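Local coordinates for protein Pcdhgb2 (Mus musculus, PDB 5SZR), which probably mediates calcium-dependent cell adhesion and may help establish specific neuronal connections, the chain here being extracellular cadherin domains 3 to 6, at residues 350-355 against 387-392; 368-373 against 408-413; 402-407 against 420-425. One frame throughout, in Å; residues are numbered along the deposited sequence.

Interaction 1 (350-355 against 387-392); sequences LVTKVV and GEVRTA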
# COMPACT_ATOMS: atom_id res chain seq x y z
N LEU A 350 -73.06 -3.01 22.80
CA LEU A 350 -72.18 -3.65 21.83
C LEU A 350 -73.00 -4.57 20.93
O LEU A 350 -73.41 -5.66 21.35
CB LEU A 350 -71.07 -4.42 22.54
CG LEU A 350 -70.13 -5.18 21.60
CD1 LEU A 350 -69.29 -4.21 20.79
CD2 LEU A 350 -69.25 -6.15 22.38
N VAL A 351 -73.23 -4.15 19.69
CA VAL A 351 -73.97 -4.98 18.74
C VAL A 351 -73.12 -6.16 18.30
O VAL A 351 -73.55 -7.32 18.37
CB VAL A 351 -74.43 -4.14 17.54
CG1 VAL A 351 -75.16 -5.01 16.53
CG2 VAL A 351 -75.31 -3.00 17.99
N THR A 352 -71.91 -5.88 17.84
CA THR A 352 -70.95 -6.92 17.47
C THR A 352 -69.58 -6.27 17.37
O THR A 352 -69.43 -5.06 17.53
CB THR A 352 -71.35 -7.62 16.17
OG1 THR A 352 -70.45 -8.71 15.92
CG2 THR A 352 -71.29 -6.65 15.00
N LYS A 353 -68.58 -7.10 17.10
CA LYS A 353 -67.20 -6.65 17.03
C LYS A 353 -66.55 -7.31 15.83
O LYS A 353 -66.45 -8.54 15.77
CB LYS A 353 -66.46 -7.00 18.32
CG LYS A 353 -65.00 -6.61 18.35
CD LYS A 353 -64.42 -6.92 19.71
CE LYS A 353 -62.92 -6.77 19.75
NZ LYS A 353 -62.42 -7.05 21.12
N VAL A 354 -66.12 -6.50 14.86
CA VAL A 354 -65.34 -7.03 13.75
C VAL A 354 -63.97 -7.43 14.28
O VAL A 354 -63.30 -6.66 14.97
CB VAL A 354 -65.22 -5.99 12.63
CG1 VAL A 354 -64.60 -6.61 11.39
CG2 VAL A 354 -66.59 -5.41 12.30
N VAL A 355 -63.56 -8.66 13.99
CA VAL A 355 -62.26 -9.19 14.39
C VAL A 355 -61.49 -9.53 13.12
O VAL A 355 -61.87 -10.45 12.39
CB VAL A 355 -62.39 -10.41 15.30
CG1 VAL A 355 -61.01 -10.96 15.63
CG2 VAL A 355 -63.15 -10.05 16.57
N GLY A 387 -62.87 -1.97 16.18
CA GLY A 387 -63.84 -2.69 15.39
C GLY A 387 -65.09 -3.06 16.16
O GLY A 387 -65.82 -3.96 15.74
N GLU A 388 -65.34 -2.40 17.28
CA GLU A 388 -66.56 -2.61 18.05
C GLU A 388 -67.69 -1.79 17.46
O GLU A 388 -67.53 -0.58 17.23
CB GLU A 388 -66.34 -2.23 19.52
CG GLU A 388 -65.23 -3.02 20.20
CD GLU A 388 -64.87 -2.46 21.56
OE1 GLU A 388 -65.35 -1.36 21.89
OE2 GLU A 388 -64.10 -3.13 22.29
N VAL A 389 -68.81 -2.44 17.19
CA VAL A 389 -70.00 -1.79 16.64
C VAL A 389 -70.95 -1.55 17.80
O VAL A 389 -71.51 -2.49 18.37
CB VAL A 389 -70.65 -2.65 15.55
CG1 VAL A 389 -71.96 -2.01 15.09
CG2 VAL A 389 -69.69 -2.86 14.39
N ARG A 390 -71.13 -0.28 18.17
CA ARG A 390 -71.98 0.09 19.29
C ARG A 390 -73.08 1.04 18.82
O ARG A 390 -72.95 1.73 17.81
CB ARG A 390 -71.17 0.74 20.41
CG ARG A 390 -70.15 -0.20 21.03
CD ARG A 390 -69.16 0.49 21.95
NE ARG A 390 -68.19 -0.47 22.49
CZ ARG A 390 -68.33 -1.11 23.65
NH1 ARG A 390 -69.40 -0.88 24.41
NH2 ARG A 390 -67.41 -1.97 24.05
N THR A 391 -74.18 1.05 19.57
CA THR A 391 -75.17 2.11 19.39
C THR A 391 -74.59 3.41 19.94
O THR A 391 -73.93 3.42 20.98
CB THR A 391 -76.48 1.78 20.11
OG1 THR A 391 -76.26 1.70 21.52
CG2 THR A 391 -77.04 0.44 19.61
N ALA A 392 -74.83 4.51 19.23
CA ALA A 392 -74.32 5.80 19.64
C ALA A 392 -75.38 6.72 20.22
O ALA A 392 -75.03 7.72 20.85
CB ALA A 392 -73.63 6.51 18.46
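Leu350 holds CG anti to the backbone N (chi1 177°), and chi2 (68°) then sets CD1 3.8 Å from Glu388 CB, the two side chains crossing at about a right angle; CD1 also lies over one face of the Arg390 guanidinium, offset toward the rim. The extended Lys353 lies side by side with Glu388, its CD 4.0 Å from Glu388 CG. Lys353 NZ and Glu388 OE2, 4.4 Å apart, are too far for a salt bridge, though their opposite charges would still attract. Arg390 grips Glu388 side-on: NE and NH2 both reach OE1, each at 3.0 Å, from the same side of the carboxylate plane, while NH1 bonds to Gly348 O. An alanine in place of Glu388 would probably leave Arg390 NE and NH2 without their acceptor and the guanidinium freer to turn. Beneath this polar face, Val351 and Thr352 both oppose Val389 in a classic beta bulge. Val389 O takes Val351 N at 2.7 Å and, weakly, Thr352 N; Val389 N bonds to Thr352 O at 2.7 Å. Val389 packs on Leu423 and Leu425. The contact thus sets a largely charged outer face against a mostly apolar inner one, where Thr352 CG2 joins Val389.

Interaction 2 (368-373 against 408-413); sequences SYHVLQ and AVRDGG. With CA (calcium ion), chain R; MAN (alpha-D-mannopyranose), chain U.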
# COMPACT_ATOMS: atom_id res chain seq x y z
N SER A 368 -57.35 -0.46 11.03
CA SER A 368 -58.29 0.58 11.39
C SER A 368 -59.61 0.29 10.69
O SER A 368 -59.62 -0.19 9.55
CB SER A 368 -57.78 1.97 11.00
OG SER A 368 -57.95 2.19 9.61
N TYR A 369 -60.71 0.60 11.37
CA TYR A 369 -62.05 0.19 10.96
C TYR A 369 -62.87 1.41 10.59
O TYR A 369 -62.91 2.39 11.34
CB TYR A 369 -62.73 -0.60 12.08
CG TYR A 369 -61.99 -1.88 12.43
CD1 TYR A 369 -62.40 -3.10 11.91
CD2 TYR A 369 -60.89 -1.86 13.28
CE1 TYR A 369 -61.74 -4.27 12.22
CE2 TYR A 369 -60.21 -3.03 13.59
CZ TYR A 369 -60.64 -4.23 13.06
OH TYR A 369 -59.97 -5.39 13.37
N HIS A 370 -63.53 1.37 9.43
CA HIS A 370 -64.23 2.52 8.89
C HIS A 370 -65.61 2.12 8.39
O HIS A 370 -65.79 1.03 7.85
CB HIS A 370 -63.44 3.16 7.75
CG HIS A 370 -62.03 3.50 8.10
ND1 HIS A 370 -61.64 4.75 8.53
CD2 HIS A 370 -60.91 2.74 8.10
CE1 HIS A 370 -60.34 4.75 8.77
NE2 HIS A 370 -59.87 3.54 8.51
N VAL A 371 -66.58 3.02 8.58
CA VAL A 371 -67.91 2.87 8.01
C VAL A 371 -67.90 3.48 6.61
O VAL A 371 -67.64 4.67 6.45
CB VAL A 371 -68.98 3.55 8.88
CG1 VAL A 371 -70.33 3.58 8.15
CG2 VAL A 371 -69.11 2.84 10.22
N LEU A 372 -68.17 2.65 5.60
CA LEU A 372 -68.27 3.19 4.25
C LEU A 372 -69.69 3.65 3.94
O LEU A 372 -69.88 4.71 3.33
CB LEU A 372 -67.82 2.15 3.23
CG LEU A 372 -66.44 1.52 3.45
CD1 LEU A 372 -66.14 0.50 2.35
CD2 LEU A 372 -65.33 2.58 3.52
N GLN A 373 -70.69 2.87 4.34
CA GLN A 373 -72.09 3.20 4.12
C GLN A 373 -72.88 2.90 5.38
O GLN A 373 -72.59 1.93 6.08
CB GLN A 373 -72.67 2.41 2.94
CG GLN A 373 -72.02 2.71 1.61
CD GLN A 373 -72.43 1.73 0.52
OE1 GLN A 373 -73.10 0.73 0.79
NE2 GLN A 373 -72.02 2.01 -0.71
N ALA A 408 -65.23 -1.26 6.49
CA ALA A 408 -63.96 -1.58 5.88
C ALA A 408 -62.89 -1.64 6.96
O ALA A 408 -62.77 -0.72 7.77
CB ALA A 408 -63.57 -0.55 4.81
N VAL A 409 -62.13 -2.73 6.98
CA VAL A 409 -60.95 -2.85 7.83
C VAL A 409 -59.73 -2.66 6.94
O VAL A 409 -59.51 -3.42 5.99
CB VAL A 409 -60.92 -4.19 8.58
CG1 VAL A 409 -61.25 -5.35 7.64
CG2 VAL A 409 -59.58 -4.39 9.26
N ARG A 410 -58.94 -1.62 7.23
CA ARG A 410 -57.79 -1.23 6.43
C ARG A 410 -56.51 -1.35 7.24
O ARG A 410 -56.51 -1.18 8.46
CB ARG A 410 -57.93 0.21 5.93
CG ARG A 410 -59.20 0.48 5.15
CD ARG A 410 -59.14 1.82 4.41
NE ARG A 410 -60.03 1.80 3.26
CZ ARG A 410 -61.15 2.51 3.15
NH1 ARG A 410 -61.53 3.32 4.13
NH2 ARG A 410 -61.89 2.41 2.05
N ASP A 411 -55.41 -1.65 6.56
CA ASP A 411 -54.12 -1.58 7.22
C ASP A 411 -53.52 -0.19 7.03
O ASP A 411 -54.11 0.68 6.39
CB ASP A 411 -53.19 -2.70 6.74
CG ASP A 411 -52.90 -2.65 5.24
OD1 ASP A 411 -52.91 -1.56 4.64
OD2 ASP A 411 -52.65 -3.73 4.67
N GLY A 412 -52.34 0.02 7.60
CA GLY A 412 -51.72 1.33 7.53
C GLY A 412 -50.64 1.42 6.47
O GLY A 412 -49.81 2.34 6.50
N GLY A 413 -50.64 0.48 5.53
CA GLY A 413 -49.67 0.47 4.46
C GLY A 413 -49.95 1.52 3.41
O GLY A 413 -50.95 2.24 3.44
CA CA R . -51.13 -5.73 5.43
C1 MAN U . -60.82 -1.28 1.33
C2 MAN U . -61.64 -1.72 0.12
C3 MAN U . -60.71 -1.84 -1.09
C4 MAN U . -59.99 -0.52 -1.33
C5 MAN U . -59.17 -0.18 -0.08
C6 MAN U . -58.45 1.15 -0.17
O2 MAN U . -62.60 -0.71 -0.23
O3 MAN U . -61.41 -2.25 -2.26
O4 MAN U . -59.13 -0.62 -2.47
O5 MAN U . -60.06 -0.11 1.07
O6 MAN U . -58.16 1.58 1.15
O HOH W 1 -54.95 2.38 8.70
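Tyr369 lays one face of its ring against Val409, whose CG2 sits 4.1 Å from the ring centroid, 29° off the normal, in a CH-pi contact. Val409 CG2 is anti to the backbone N, and the two side chains lie side by side. Where the chain turns a corner, Leu372 brings CD1 to Ala408 CB at 3.7 Å and CD2 to Arg410 NH2 at 3.7 Å. On the other face of the sheet Ala408 CB lies over the centre of the Arg410 guanidinium, while His370 crosses Arg410 at about a right angle, ring and guanidinium planes 47° apart. Arg410 NE donates to O5 of a mannose attached to the protein itself at 2.9 Å and weakly to its O6; NH2 also reaches O5. Ser368 OG and His370 NE2 share a 2.6 Å hydrogen bond. Four backbone bonds join Ser368 to Arg410 and His370 to Ala408. Just past the strand, Asp411 OD1 accepts from Gly413 N in an Asx turn, and OD2 binds calcium at 2.6 Å with Asn319, Asn321, Asp358, Asp360 and Asn364. An edge strand paired with a strand that runs on into a calcium-binding aspartate is characteristic of the cadherin domain and its interdomain calcium site.

Interaction 3 (402-407 against 420-425); sequences RQRLLV and TATLHL. With MAN (alpha-D-mannopyranose), chain B; MAN (alpha-D-mannopyranose), chain V.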
# COMPACT_ATOMS: atom_id res chain seq x y z
N ARG A 402 -84.82 -2.12 10.39
CA ARG A 402 -83.72 -2.74 9.67
C ARG A 402 -82.65 -1.69 9.38
O ARG A 402 -82.94 -0.64 8.81
CB ARG A 402 -84.20 -3.37 8.36
CG ARG A 402 -85.16 -4.54 8.52
CD ARG A 402 -85.31 -5.26 7.19
NE ARG A 402 -84.00 -5.59 6.62
CZ ARG A 402 -83.51 -6.83 6.54
NH1 ARG A 402 -84.23 -7.85 6.98
NH2 ARG A 402 -82.31 -7.03 6.02
N GLN A 403 -81.41 -2.00 9.75
CA GLN A 403 -80.27 -1.12 9.52
C GLN A 403 -79.17 -1.88 8.81
O GLN A 403 -79.05 -3.10 8.94
CB GLN A 403 -79.75 -0.54 10.84
CG GLN A 403 -80.74 0.36 11.55
CD GLN A 403 -80.86 1.72 10.90
OE1 GLN A 403 -79.94 2.17 10.21
NE2 GLN A 403 -81.99 2.39 11.11
N ARG A 404 -78.35 -1.15 8.07
CA ARG A 404 -77.28 -1.76 7.28
C ARG A 404 -76.03 -0.90 7.34
O ARG A 404 -76.09 0.31 7.08
CB ARG A 404 -77.72 -1.95 5.83
CG ARG A 404 -76.61 -2.39 4.90
CD ARG A 404 -77.13 -2.46 3.47
NE ARG A 404 -76.10 -2.87 2.53
CZ ARG A 404 -75.17 -2.06 2.04
NH1 ARG A 404 -74.27 -2.53 1.18
NH2 ARG A 404 -75.13 -0.79 2.41
N LEU A 405 -74.90 -1.54 7.66
CA LEU A 405 -73.59 -0.90 7.69
C LEU A 405 -72.65 -1.64 6.74
O LEU A 405 -72.59 -2.87 6.76
CB LEU A 405 -72.99 -0.91 9.10
CG LEU A 405 -73.50 -0.05 10.25
CD1 LEU A 405 -72.58 -0.25 11.45
CD2 LEU A 405 -73.56 1.41 9.88
N LEU A 406 -71.92 -0.88 5.93
CA LEU A 406 -70.84 -1.42 5.10
C LEU A 406 -69.53 -0.93 5.69
O LEU A 406 -69.21 0.26 5.61
CB LEU A 406 -70.99 -1.00 3.64
CG LEU A 406 -69.82 -1.38 2.73
CD1 LEU A 406 -69.58 -2.89 2.76
CD2 LEU A 406 -70.04 -0.91 1.30
N VAL A 407 -68.77 -1.84 6.29
CA VAL A 407 -67.57 -1.49 7.04
C VAL A 407 -66.33 -1.98 6.30
O VAL A 407 -66.36 -2.99 5.59
CB VAL A 407 -67.60 -2.05 8.48
CG1 VAL A 407 -68.83 -1.55 9.22
CG2 VAL A 407 -67.57 -3.57 8.46
N THR A 420 -63.76 -5.90 3.49
CA THR A 420 -65.06 -5.29 3.74
C THR A 420 -66.03 -6.34 4.26
O THR A 420 -65.86 -7.54 4.06
CB THR A 420 -65.62 -4.64 2.47
OG1 THR A 420 -65.66 -5.60 1.41
CG2 THR A 420 -64.76 -3.46 2.05
N ALA A 421 -67.07 -5.86 4.95
CA ALA A 421 -68.15 -6.71 5.42
C ALA A 421 -69.43 -5.88 5.54
O ALA A 421 -69.38 -4.71 5.95
CB ALA A 421 -67.82 -7.36 6.76
N THR A 422 -70.56 -6.47 5.17
CA THR A 422 -71.86 -5.83 5.32
C THR A 422 -72.55 -6.38 6.56
O THR A 422 -72.70 -7.59 6.71
CB THR A 422 -72.74 -6.06 4.10
OG1 THR A 422 -72.14 -5.45 2.95
CG2 THR A 422 -74.11 -5.44 4.32
N LEU A 423 -72.95 -5.48 7.45
CA LEU A 423 -73.57 -5.85 8.72
C LEU A 423 -75.03 -5.43 8.68
O LEU A 423 -75.32 -4.23 8.71
CB LEU A 423 -72.85 -5.19 9.89
CG LEU A 423 -71.35 -5.38 10.04
CD1 LEU A 423 -70.87 -4.62 11.26
CD2 LEU A 423 -71.01 -6.86 10.15
N HIS A 424 -75.92 -6.40 8.59
CA HIS A 424 -77.36 -6.16 8.70
C HIS A 424 -77.72 -6.16 10.19
O HIS A 424 -77.66 -7.20 10.85
CB HIS A 424 -78.15 -7.22 7.95
CG HIS A 424 -77.81 -7.31 6.49
ND1 HIS A 424 -78.09 -6.30 5.60
CD2 HIS A 424 -77.23 -8.30 5.77
CE1 HIS A 424 -77.69 -6.65 4.39
NE2 HIS A 424 -77.16 -7.86 4.47
N LEU A 425 -78.07 -4.99 10.71
CA LEU A 425 -78.46 -4.84 12.10
C LEU A 425 -79.96 -4.57 12.15
O LEU A 425 -80.43 -3.56 11.60
CB LEU A 425 -77.67 -3.72 12.77
CG LEU A 425 -76.18 -3.71 12.42
CD1 LEU A 425 -75.46 -2.55 13.09
CD2 LEU A 425 -75.52 -5.03 12.79
C1 MAN B . -71.81 -6.49 2.01
C2 MAN B . -71.02 -5.78 0.90
C3 MAN B . -71.98 -4.91 0.08
C4 MAN B . -73.15 -5.74 -0.47
C5 MAN B . -73.88 -6.48 0.66
C6 MAN B . -74.90 -7.48 0.13
O2 MAN B . -70.46 -6.73 -0.01
O3 MAN B . -71.32 -4.22 -0.98
O4 MAN B . -74.07 -4.89 -1.14
O5 MAN B . -72.93 -7.21 1.50
O6 MAN B . -75.60 -8.06 1.23
C1 MAN V . -67.03 -5.87 1.04
C2 MAN V . -66.87 -7.24 0.36
C3 MAN V . -66.11 -7.08 -0.96
C4 MAN V . -66.75 -6.00 -1.83
C5 MAN V . -66.84 -4.68 -1.06
C6 MAN V . -67.58 -3.60 -1.83
O2 MAN V . -68.14 -7.78 0.00
O3 MAN V . -66.04 -8.31 -1.67
O4 MAN V . -65.96 -5.80 -2.99
O5 MAN V . -67.57 -4.89 0.18
O6 MAN V . -68.84 -4.13 -2.22
O HOH W 2 -80.01 -4.55 6.37
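Strands 402-410 and 418-428 form a beta hairpin, and 402-407 against 420-425 is its long antiparallel arm. Six backbone bonds join Gln403 to Leu425, Leu405 to Leu423 and Val407 to Ala421; Leu423 N to Leu405 O, at 2.7 Å, is nearly straight. The inward face is mostly apolar: Leu405 CD1 meets Leu425 CD1 at 4.0 Å, and Val407 CG1 lies 4.2 Å from Leu423 CD1, with Phe380 and Leu382 of the facing sheet packed against them. The outward face carries sugar. Thr420 OG1 and Thr422 OG1 are each covalently bonded to C1 of a mannose. Thr422 holds OG1 anti to the carbonyl carbon and CG2 anti to the backbone N (chi1 -63°); that methyl lies 3.7 Å above the His424 ring plane, offset toward the rim, and also 3.7 Å from Arg404 NE. Arg404 NH1 makes a weak bond to O4 of the Thr422 mannose, while NH2 goes to Gln373 OE1. Leu406 CD1 reaches Thr422 OG1 at 3.6 Å, beneath the sugars. A water joins Gln403 O to His424 ND1. Largely aliphatic inside and O-mannosylated outside at two threonines, two residues apart, this hairpin belongs to the Greek-key beta sandwich of a cadherin domain.

How the interactions relate
From the N terminus, interaction 1 opens at 350-355, interaction 2 at 368-373; 387-392 then closes the first, and 408-413 the second, so these two cross. Interaction 3 opens at 402-407, after interaction 1 has closed, and shuts its short hairpin at 420-425, beyond the closing of interaction 2; interactions 2 and 3 therefore cross as well. They share strand 402-410, flanked by 368-374 and 418-428 in one sheet, where Leu372 and Gln373 meet Leu406. Interaction 1 belongs to the facing sheet. Val351 packs on Leu425, and Gly387 N lies against the Tyr369 ring, so the three contacts tie together both halves of one cadherin sandwich.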